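Local coordinates for alpha-tubulin N-acetyltransferase (Danio rerio, PDB 4H6U), which probably transfers the acetyl group of acetyl coenzyme A to a lysine of alpha-tubulin, as a member of the GNAT acetyltransferase family, at residues 133-138 / 166-171; 140-145 / 150-155; 175-178 / 182-185. The protein carries 1 engineered substitution. All coordinates share one frame; numbering follows the deposited sequence.

Contact 1 of 3, residues 133-138 / 166-171. With ACO (acetyl coenzyme *a), chain C.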
loop_
_atom_site.group_PDB
_atom_site.type_symbol
_atom_site.label_atom_id
_atom_site.label_comp_id
_atom_site.label_asym_id
_atom_site.label_seq_id
_atom_site.Cartn_x
_atom_site.Cartn_y
_atom_site.Cartn_z
ATOM N N TYR A 133 4.989 -21.035 -5.520
ATOM C CA TYR A 133 5.143 -19.582 -5.665
ATOM C C TYR A 133 4.962 -18.853 -4.330
ATOM O O TYR A 133 5.779 -18.007 -3.971
ATOM C CB TYR A 133 4.161 -19.046 -6.733
ATOM C CG TYR A 133 4.575 -19.376 -8.142
ATOM C CD1 TYR A 133 5.822 -19.020 -8.609
ATOM C CD2 TYR A 133 3.748 -20.080 -8.989
ATOM C CE1 TYR A 133 6.211 -19.326 -9.887
ATOM C CE2 TYR A 133 4.144 -20.406 -10.270
ATOM C CZ TYR A 133 5.380 -20.029 -10.707
ATOM O OH TYR A 133 5.806 -20.320 -11.973
ATOM N N GLY A 134 3.943 -19.223 -3.565
ATOM C CA GLY A 134 3.725 -18.621 -2.242
ATOM C C GLY A 134 4.972 -18.802 -1.363
ATOM O O GLY A 134 5.501 -17.846 -0.774
ATOM N N SER A 135 5.452 -20.045 -1.287
ATOM C CA SER A 135 6.702 -20.368 -0.587
ATOM C C SER A 135 7.871 -19.496 -1.046
ATOM O O SER A 135 8.655 -19.039 -0.217
ATOM C CB SER A 135 7.071 -21.843 -0.814
ATOM O OG SER A 135 6.083 -22.716 -0.322
ATOM N N GLU A 136 8.019 -19.291 -2.362
ATOM C CA GLU A 136 9.123 -18.466 -2.844
ATOM C C GLU A 136 8.980 -17.026 -2.314
ATOM O O GLU A 136 9.942 -16.467 -1.831
ATOM C CB GLU A 136 9.235 -18.495 -4.382
ATOM C CG GLU A 136 10.541 -17.905 -4.861
ATOM C CD GLU A 136 10.772 -17.997 -6.364
ATOM O OE1 GLU A 136 9.823 -18.266 -7.131
ATOM O OE2 GLU A 136 11.912 -17.711 -6.785
ATOM N N LEU A 137 7.794 -16.430 -2.376
ATOM C CA LEU A 137 7.606 -15.072 -1.853
ATOM C C LEU A 137 7.841 -14.956 -0.362
ATOM O O LEU A 137 8.487 -14.009 0.108
ATOM C CB LEU A 137 6.190 -14.578 -2.109
ATOM C CG LEU A 137 6.067 -13.535 -3.196
ATOM C CD1 LEU A 137 4.661 -12.977 -3.212
ATOM C CD2 LEU A 137 7.087 -12.399 -3.012
ATOM N N PHE A 138 7.220 -15.869 0.382
ATOM C CA PHE A 138 7.292 -15.843 1.826
ATOM C C PHE A 138 8.771 -16.011 2.230
ATOM O O PHE A 138 9.312 -15.213 2.988
ATOM C CB PHE A 138 6.389 -16.942 2.404
ATOM C CG PHE A 138 6.045 -16.777 3.856
ATOM C CD1 PHE A 138 5.242 -15.740 4.300
ATOM C CD2 PHE A 138 6.516 -17.695 4.786
ATOM C CE1 PHE A 138 4.922 -15.595 5.676
ATOM C CE2 PHE A 138 6.197 -17.584 6.156
ATOM C CZ PHE A 138 5.394 -16.515 6.592
ATOM N N GLU A 166 0.778 -24.023 8.544
ATOM C CA GLU A 166 0.818 -25.253 9.319
ATOM C C GLU A 166 1.652 -26.349 8.625
ATOM O O GLU A 166 2.461 -27.022 9.269
ATOM C CB GLU A 166 -0.622 -25.735 9.613
ATOM C CG GLU A 166 -1.530 -24.629 10.289
ATOM C CD GLU A 166 -3.035 -24.963 10.361
ATOM O OE1 GLU A 166 -3.560 -25.639 9.452
ATOM O OE2 GLU A 166 -3.697 -24.554 11.332
ATOM N N LYS A 167 1.453 -26.511 7.315
ATOM C CA LYS A 167 2.089 -27.587 6.531
ATOM C C LYS A 167 3.530 -27.271 6.101
ATOM O O LYS A 167 4.374 -28.142 6.127
ATOM C CB LYS A 167 1.229 -27.902 5.316
ATOM C CG LYS A 167 -0.079 -28.503 5.716
ATOM C CD LYS A 167 -1.076 -28.648 4.586
ATOM C CE LYS A 167 -1.006 -30.002 3.950
ATOM N NZ LYS A 167 -2.225 -30.245 3.140
ATOM N N ARG A 168 3.823 -26.018 5.747
ATOM C CA ARG A 168 5.145 -25.691 5.207
ATOM C C ARG A 168 6.115 -25.071 6.231
ATOM O O ARG A 168 7.337 -25.176 6.060
ATOM C CB ARG A 168 4.992 -24.797 3.980
ATOM C CG ARG A 168 4.235 -25.476 2.826
ATOM C CD ARG A 168 5.165 -26.440 2.030
ATOM N NE ARG A 168 4.395 -27.224 1.065
ATOM C CZ ARG A 168 4.518 -27.167 -0.258
ATOM N NH1 ARG A 168 5.412 -26.364 -0.826
ATOM N NH2 ARG A 168 3.728 -27.930 -1.020
ATOM N N TYR A 169 5.580 -24.455 7.294
ATOM C CA TYR A 169 6.415 -23.781 8.309
ATOM C C TYR A 169 6.232 -24.342 9.734
ATOM O O TYR A 169 6.769 -23.794 10.687
ATOM C CB TYR A 169 6.218 -22.243 8.242
ATOM C CG TYR A 169 6.632 -21.728 6.867
ATOM C CD1 TYR A 169 7.915 -21.270 6.627
ATOM C CD2 TYR A 169 5.764 -21.797 5.800
ATOM C CE1 TYR A 169 8.302 -20.859 5.373
ATOM C CE2 TYR A 169 6.137 -21.388 4.550
ATOM C CZ TYR A 169 7.404 -20.926 4.332
ATOM O OH TYR A 169 7.755 -20.528 3.059
ATOM N N ASP A 170 5.472 -25.434 9.869
ATOM C CA ASP A 170 5.229 -26.072 11.165
ATOM C C ASP A 170 4.655 -25.143 12.248
ATOM O O ASP A 170 4.920 -25.308 13.442
ATOM C CB ASP A 170 6.510 -26.714 11.656
ATOM C CG ASP A 170 6.934 -27.831 10.765
ATOM O OD1 ASP A 170 6.053 -28.287 10.001
ATOM O OD2 ASP A 170 8.121 -28.236 10.802
ATOM N N LEU A 171 3.875 -24.171 11.816
ATOM C CA LEU A 171 3.211 -23.263 12.748
ATOM C C LEU A 171 1.838 -23.846 13.089
ATOM O O LEU A 171 0.877 -23.626 12.379
ATOM C CB LEU A 171 3.089 -21.858 12.149
ATOM C CG LEU A 171 4.387 -21.092 11.930
ATOM C CD1 LEU A 171 4.085 -19.631 11.687
ATOM C CD2 LEU A 171 5.294 -21.235 13.122
HETATM N N1A ACO C . -6.250 -25.759 -0.096
HETATM C C2A ACO C . -5.453 -25.961 1.012
HETATM N N3A ACO C . -4.212 -25.555 1.185
HETATM C C4A ACO C . -3.648 -24.887 0.090
HETATM C C5A ACO C . -4.336 -24.640 -1.115
HETATM C C6A ACO C . -5.694 -25.112 -1.161
HETATM N N6A ACO C . -6.516 -24.959 -2.230
HETATM N N7A ACO C . -3.459 -23.942 -1.998
HETATM C C8A ACO C . -2.259 -23.810 -1.322
HETATM N N9A ACO C . -2.370 -24.398 -0.046
HETATM C C1B ACO C . -1.432 -24.534 1.043
HETATM C C2B ACO C . -1.219 -25.979 1.469
HETATM O O2B ACO C . -0.642 -26.070 2.742
HETATM C C3B ACO C . -0.113 -26.351 0.391
HETATM O O3B ACO C . 0.606 -27.388 0.719
HETATM P P3B ACO C . 0.009 -28.966 -0.009
HETATM O O7A ACO C . 1.117 -29.802 0.554
HETATM O O8A ACO C . -1.332 -29.044 0.680
HETATM O O9A ACO C . -0.002 -28.680 -1.477
HETATM C C4B ACO C . 0.722 -25.102 0.367
HETATM O O4B ACO C . -0.189 -23.996 0.657
HETATM C C5B ACO C . 1.397 -24.981 -1.000
HETATM O O5B ACO C . 2.580 -24.277 -0.972
HETATM P P1A ACO C . 2.809 -23.118 -2.147
HETATM O O1A ACO C . 4.160 -22.576 -1.847
HETATM O O2A ACO C . 2.412 -23.662 -3.505
HETATM O O3A ACO C . 1.717 -21.932 -1.736
HETATM P P2A ACO C . 0.882 -21.147 -2.804
HETATM O O4A ACO C . 1.702 -20.438 -3.826
HETATM O O5A ACO C . -0.413 -21.770 -3.192
HETATM O O6A ACO C . 0.399 -19.675 -1.828
HETATM C CBP ACO C . -1.420 -18.835 -0.575
HETATM C CCP ACO C . -0.262 -19.825 -0.629
HETATM C CDP ACO C . -2.229 -18.961 0.725
HETATM C CEP ACO C . -0.888 -17.378 -0.751
HETATM C CAP ACO C . -2.311 -19.171 -1.813
HETATM O OAP ACO C . -2.865 -20.470 -1.802
HETATM C C9P ACO C . -3.336 -18.046 -2.144
HETATM O O9P ACO C . -2.927 -17.042 -2.676
HETATM N N8P ACO C . -4.663 -17.932 -1.894
HETATM C C7P ACO C . -5.579 -18.778 -1.298
HETATM C C6P ACO C . -6.893 -17.980 -0.827
HETATM C C5P ACO C . -6.707 -16.539 -0.208
HETATM O O5P ACO C . -7.571 -15.657 -0.349
HETATM N N4P ACO C . -5.517 -16.251 0.541
HETATM C C3P ACO C . -5.183 -14.933 1.235
HETATM C C2P ACO C . -4.334 -14.959 2.577
HETATM S S1P ACO C . -5.000 -14.146 4.226
HETATM C C ACO C . -4.027 -12.654 4.456
HETATM O O ACO C . -3.521 -12.201 3.499
HETATM C CH3 ACO C . -3.288 -12.509 5.767
#
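Phe138 turns the edge of its ring, at CD2, onto one face of the Tyr169 ring. The ring centres are 4.9 Å apart and the planes stand at 72°, a T-shaped (edge-to-face) stack. Phe138 CD2 lies 3.4 Å from Tyr169 CZ, so it sits off the ring centre, near the hydroxyl end. The side chains run antiparallel past one another. Phe164 also packs against both rings. The phenol oxygen is hydrogen-bonded to Asp139 OD1, so the Tyr169 ring is fixed at its far end as well as over its face.

The second flat group is the Arg168 guanidinium. Coenzyme oxygen O5B lies over one face, with NH1 of Arg168 3.5 Å from O5B. Phosphate oxygen O7A lies at its edge, in plane. Ser135 OG comes in obliquely, 3.7 Å from Arg168 NH1, a contact rather than a bond. The Arg168 chain is bent at chi2 (-80°), and its end lies alongside the coenzyme.

The two segments share no hydrogen bond, but both bond to the coenzyme. Gly134 N gives a bond of 2.6 Å to O4A. Ser135 N gives one of 2.9 Å to O1A; Ser135 OG also bonds O1A, at a very short and doubtful length. From the other helix, Lys167 NZ reaches O8A of the 3'-phosphate at 2.9 Å. Arg130 and Gly132 add further bonds. Backbone N-H groups at the start of helix 133-145 holding the pyrophosphate, with Gly132 and Gly134 spaced as in Q/R-x-x-G-x-G/A, are the hallmark of the GNAT coenzyme A site.

Contact 2 of 3, residues 140-145 / 150-155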
loop_
_atom_site.group_PDB
_atom_site.type_symbol
_atom_site.label_atom_id
_atom_site.label_comp_id
_atom_site.label_asym_id
_atom_site.label_seq_id
_atom_site.Cartn_x
_atom_site.Cartn_y
_atom_site.Cartn_z
ATOM N N PHE A 140 11.433 -15.268 0.515
ATOM C CA PHE A 140 12.168 -14.061 0.195
ATOM C C PHE A 140 11.959 -12.971 1.269
ATOM O O PHE A 140 12.921 -12.329 1.718
ATOM C CB PHE A 140 11.777 -13.546 -1.185
ATOM C CG PHE A 140 12.594 -12.360 -1.628
ATOM C CD1 PHE A 140 13.723 -12.535 -2.390
ATOM C CD2 PHE A 140 12.262 -11.074 -1.205
ATOM C CE1 PHE A 140 14.512 -11.445 -2.790
ATOM C CE2 PHE A 140 13.030 -9.971 -1.572
ATOM C CZ PHE A 140 14.172 -10.151 -2.364
ATOM N N MET A 141 10.722 -12.799 1.713
ATOM C CA MET A 141 10.405 -11.789 2.737
ATOM C C MET A 141 11.118 -12.134 4.063
ATOM O O MET A 141 11.762 -11.288 4.672
ATOM C CB MET A 141 8.883 -11.686 2.923
ATOM C CG MET A 141 8.411 -10.686 3.996
ATOM S SD MET A 141 8.336 -11.413 5.657
ATOM C CE MET A 141 7.099 -12.659 5.451
ATOM N N LEU A 142 11.022 -13.386 4.501
ATOM C CA LEU A 142 11.679 -13.803 5.735
ATOM C C LEU A 142 13.202 -13.532 5.708
ATOM O O LEU A 142 13.756 -12.999 6.676
ATOM C CB LEU A 142 11.417 -15.293 6.000
ATOM C CG LEU A 142 9.942 -15.710 6.155
ATOM C CD1 LEU A 142 9.800 -17.231 6.175
ATOM C CD2 LEU A 142 9.272 -15.089 7.373
ATOM N N LYS A 143 13.871 -13.883 4.615
ATOM C CA LYS A 143 15.307 -13.666 4.515
ATOM C C LYS A 143 15.617 -12.164 4.643
ATOM O O LYS A 143 16.486 -11.763 5.435
ATOM C CB LYS A 143 15.885 -14.228 3.191
ATOM N N HIS A 144 14.886 -11.345 3.892
ATOM C CA HIS A 144 15.226 -9.928 3.731
ATOM C C HIS A 144 14.773 -9.046 4.891
ATOM O O HIS A 144 15.456 -8.067 5.214
ATOM C CB HIS A 144 14.707 -9.436 2.400
ATOM C CG HIS A 144 15.556 -9.872 1.249
ATOM N ND1 HIS A 144 16.558 -9.078 0.728
ATOM C CD2 HIS A 144 15.618 -11.051 0.577
ATOM C CE1 HIS A 144 17.166 -9.731 -0.246
ATOM N NE2 HIS A 144 16.613 -10.929 -0.363
ATOM N N LYS A 145 13.664 -9.425 5.529
ATOM C CA LYS A 145 13.208 -8.797 6.763
ATOM C C LYS A 145 13.879 -9.393 7.994
ATOM O O LYS A 145 13.688 -8.884 9.111
ATOM C CB LYS A 145 11.686 -8.924 6.921
ATOM C CG LYS A 145 10.943 -8.165 5.870
ATOM C CD LYS A 145 11.443 -6.720 5.894
ATOM C CE LYS A 145 10.379 -5.712 6.179
ATOM N NZ LYS A 145 11.086 -4.466 6.649
ATOM N N ALA A 150 7.483 -17.605 13.251
ATOM C CA ALA A 150 6.869 -17.564 14.586
ATOM C C ALA A 150 6.980 -16.204 15.275
ATOM O O ALA A 150 6.212 -15.929 16.195
ATOM C CB ALA A 150 7.451 -18.629 15.461
ATOM N N GLN A 151 7.846 -15.313 14.785
ATOM C CA GLN A 151 7.997 -13.990 15.423
ATOM C C GLN A 151 7.114 -12.937 14.828
ATOM O O GLN A 151 7.132 -11.793 15.276
ATOM C CB GLN A 151 9.438 -13.477 15.295
ATOM C CG GLN A 151 10.510 -14.353 15.922
ATOM C CD GLN A 151 11.927 -13.901 15.542
ATOM O OE1 GLN A 151 12.207 -13.588 14.380
ATOM N NE2 GLN A 151 12.798 -13.795 16.541
ATOM N N MET A 152 6.292 -13.313 13.859
ATOM C CA MET A 152 5.366 -12.359 13.278
ATOM C C MET A 152 3.926 -12.676 13.638
ATOM O O MET A 152 3.625 -13.743 14.142
ATOM C CB MET A 152 5.522 -12.310 11.771
ATOM C CG MET A 152 5.096 -13.526 11.081
ATOM S SD MET A 152 5.148 -13.220 9.300
ATOM C CE MET A 152 6.744 -12.515 9.145
ATOM N N ALA A 153 3.057 -11.702 13.411
ATOM C CA ALA A 153 1.620 -11.860 13.576
ATOM C C ALA A 153 0.905 -11.910 12.212
ATOM O O ALA A 153 1.402 -11.393 11.211
ATOM C CB ALA A 153 1.070 -10.703 14.396
ATOM N N TYR A 154 -0.241 -12.580 12.174
ATOM C CA TYR A 154 -0.947 -12.764 10.924
ATOM C C TYR A 154 -2.356 -12.187 11.025
ATOM O O TYR A 154 -3.163 -12.586 11.864
ATOM C CB TYR A 154 -0.970 -14.249 10.562
ATOM C CG TYR A 154 0.429 -14.802 10.397
ATOM C CD1 TYR A 154 1.065 -14.796 9.156
ATOM C CD2 TYR A 154 1.148 -15.279 11.498
ATOM C CE1 TYR A 154 2.365 -15.302 9.010
ATOM C CE2 TYR A 154 2.440 -15.771 11.364
ATOM C CZ TYR A 154 3.053 -15.766 10.118
ATOM O OH TYR A 154 4.334 -16.267 10.005
ATOM N N ASP A 155 -2.638 -11.205 10.179
ATOM C CA ASP A 155 -3.905 -10.497 10.246
ATOM C C ASP A 155 -5.016 -11.253 9.483
ATOM O O ASP A 155 -5.010 -11.316 8.255
ATOM C CB ASP A 155 -3.694 -9.137 9.639
ATOM C CG ASP A 155 -4.866 -8.229 9.798
ATOM O OD1 ASP A 155 -5.969 -8.651 10.190
ATOM O OD2 ASP A 155 -4.652 -7.044 9.536
#
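Met152 meets Met141 and Leu142 through its terminal methyl. Its CB starts out toward helix 133-145. CG sits between the backbone N and the carbonyl carbon (chi1 68°), and the chain then runs extended through CG to SD. A bend at chi3 (49°) turns CE off the line of the chain, and CE does the touching. Met152 CE lies 3.7 Å from Met141 CE, the closest approach of the two segments, so the two methionines meet tip to tip. Met152 CE is also 4.0 Å from Met141 SD. Leu142 meets the methionine crosswise. Leu142 CD2 is 4.0 Å from Met152 CE. The Met152 side chain as a whole also packs on Val119 of strand 117-124 and on Val147.

On the helix side, Met141 also packs on Tyr77 of strand 75-81, and Leu142 on Pro149. The helix is the crossover of the beta-alpha-beta unit made by parallel strands 117-124 and 153-155, and Met152 lies next to strand 153-155. The contact is made of methyls and one thioether sulfur. It rests on apolar burial and shape, with no directional bond between the segments.

Contact 3 of 3, residues 175-178 / 182-185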
loop_
_atom_site.group_PDB
_atom_site.type_symbol
_atom_site.label_atom_id
_atom_site.label_comp_id
_atom_site.label_asym_id
_atom_site.label_seq_id
_atom_site.Cartn_x
_atom_site.Cartn_y
_atom_site.Cartn_z
ATOM N N VAL A 175 -1.825 -19.090 19.886
ATOM C CA VAL A 175 -2.125 -18.524 21.171
ATOM C C VAL A 175 -3.321 -17.633 20.973
ATOM O O VAL A 175 -3.225 -16.582 20.335
ATOM C CB VAL A 175 -0.974 -17.727 21.706
ATOM C CG1 VAL A 175 -1.311 -17.198 23.079
ATOM C CG2 VAL A 175 0.292 -18.594 21.744
ATOM N N PRO A 176 -4.465 -18.066 21.509
ATOM C CA PRO A 176 -5.752 -17.414 21.239
ATOM C C PRO A 176 -5.701 -15.943 21.519
ATOM O O PRO A 176 -5.107 -15.517 22.498
ATOM C CB PRO A 176 -6.716 -18.104 22.200
ATOM C CG PRO A 176 -6.078 -19.407 22.513
ATOM C CD PRO A 176 -4.597 -19.172 22.470
ATOM N N GLN A 177 -6.273 -15.182 20.604
ATOM C CA GLN A 177 -6.366 -13.736 20.703
ATOM C C GLN A 177 -7.801 -13.311 20.543
ATOM O O GLN A 177 -8.643 -14.107 20.158
ATOM C CB GLN A 177 -5.535 -13.088 19.601
ATOM C CG GLN A 177 -4.111 -13.484 19.631
ATOM C CD GLN A 177 -3.448 -13.064 20.916
ATOM O OE1 GLN A 177 -3.722 -11.979 21.431
ATOM N NE2 GLN A 177 -2.530 -13.888 21.414
ATOM N N VAL A 178 -8.091 -12.052 20.827
ATOM C CA VAL A 178 -9.437 -11.534 20.587
ATOM C C VAL A 178 -9.412 -10.384 19.591
ATOM O O VAL A 178 -10.434 -9.795 19.300
ATOM C CB VAL A 178 -10.115 -11.052 21.884
ATOM C CG1 VAL A 178 -10.344 -12.228 22.815
ATOM C CG2 VAL A 178 -9.269 -9.932 22.549
ATOM N N VAL A 182 -3.423 -13.544 14.386
ATOM C CA VAL A 182 -2.993 -14.845 14.809
ATOM C C VAL A 182 -1.476 -14.826 15.096
ATOM O O VAL A 182 -0.677 -14.254 14.341
ATOM C CB VAL A 182 -3.321 -15.888 13.751
ATOM C CG1 VAL A 182 -2.699 -17.227 14.128
ATOM C CG2 VAL A 182 -4.810 -16.007 13.608
ATOM N N VAL A 183 -1.118 -15.403 16.230
ATOM C CA VAL A 183 0.255 -15.556 16.626
ATOM C C VAL A 183 0.435 -16.942 17.212
ATOM O O VAL A 183 -0.493 -17.516 17.786
ATOM C CB VAL A 183 0.701 -14.501 17.660
ATOM C CG1 VAL A 183 0.529 -13.117 17.109
ATOM C CG2 VAL A 183 -0.051 -14.678 18.929
ATOM N N PHE A 184 1.627 -17.497 17.021
ATOM C CA PHE A 184 1.878 -18.851 17.475
ATOM C C PHE A 184 2.788 -18.896 18.702
ATOM O O PHE A 184 3.413 -17.904 19.064
ATOM C CB PHE A 184 2.434 -19.687 16.341
ATOM C CG PHE A 184 1.496 -19.825 15.168
ATOM C CD1 PHE A 184 0.668 -20.935 15.041
ATOM C CD2 PHE A 184 1.424 -18.812 14.210
ATOM C CE1 PHE A 184 -0.202 -21.079 13.940
ATOM C CE2 PHE A 184 0.600 -18.931 13.096
ATOM C CZ PHE A 184 -0.236 -20.089 12.950
ATOM N N ALA A 185 2.860 -20.067 19.320
ATOM C CA ALA A 185 3.554 -20.229 20.592
ATOM C C ALA A 185 4.960 -19.607 20.565
ATOM O O ALA A 185 5.320 -18.859 21.476
ATOM C CB ALA A 185 3.611 -21.698 20.971
HETATM O O HOH W 1 -3.564 -16.678 17.589
#
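Val175 N gives a nearly straight hydrogen bond of 2.9 Å to Val183 O, with an angle of 176° at the hydrogen, and the two backbones run antiparallel. The return bond of this pair is not direct. Val175 O and Val183 N are 4.8 Å apart, and water 1 bridges them. The water donates to Val175 O at 2.8 Å and accepts from Val183 N at 3.1 Å. The pairing is direct at Val175 N and water-mediated at its carbonyl.

Val175 packs with its CG2 branch, which lies 3.8 Å from Ala185 CA and also near the carbonyl carbon of Phe184. Phe188 meets Val175 too. Val183 CG2 faces Val175 CB and Gln177 NE2, while Val183 CG1 packs on Ala153 CB of strand 153-155.

This hairpin-like return lies at the C-terminal margin of the GNAT fold. Here the short strand 181-182 is added antiparallel to strand 153-155, at the edge of the central sheet. Phe184 points away from 175-178 and packs on Tyr154 and Leu171.

Gln177 lies across Val183, with NE2 of Gln177 3.6 Å from Val183 CG2. Its chain is bent at chi2 (-62°), which brings the amide back to its own segment. There NE2 donates to Val175 O at 3.0 Å, from well above the carbonyl plane (53° out of it). Val175 O is thus gripped by both the amide and the water. The same nitrogen also bonds the backbone O of Leu105. An alanine here would lack the amide and is likely to leave Val175 O with the water alone, Leu105 O without this donor and Val183 CG2 with less packing. The CB of Val182 points away from 175-178, and its side chain touches Pro157 and Ser174.

From the N terminus the chain lays down most of the central sheet, strands 18-23, 75-81, 90-99 and 117-124, before helix 133-145. The start of that helix supplies contact 1 and its later part contact 2. Contact 2 closes first, a short loop leading to strand 153-155. The chain then runs through helix 159-168; the end of that helix and the residues just after it close contact 1, so contact 2 nests inside contact 1. The two also touch, where Phe138 and Leu171 meet Tyr154. Contact 3 follows in series and closes a short turn into strand 181-182. It joins contact 1 through Leu171 and Phe184, and contact 2 where strands 153-155 and 181-182 pair.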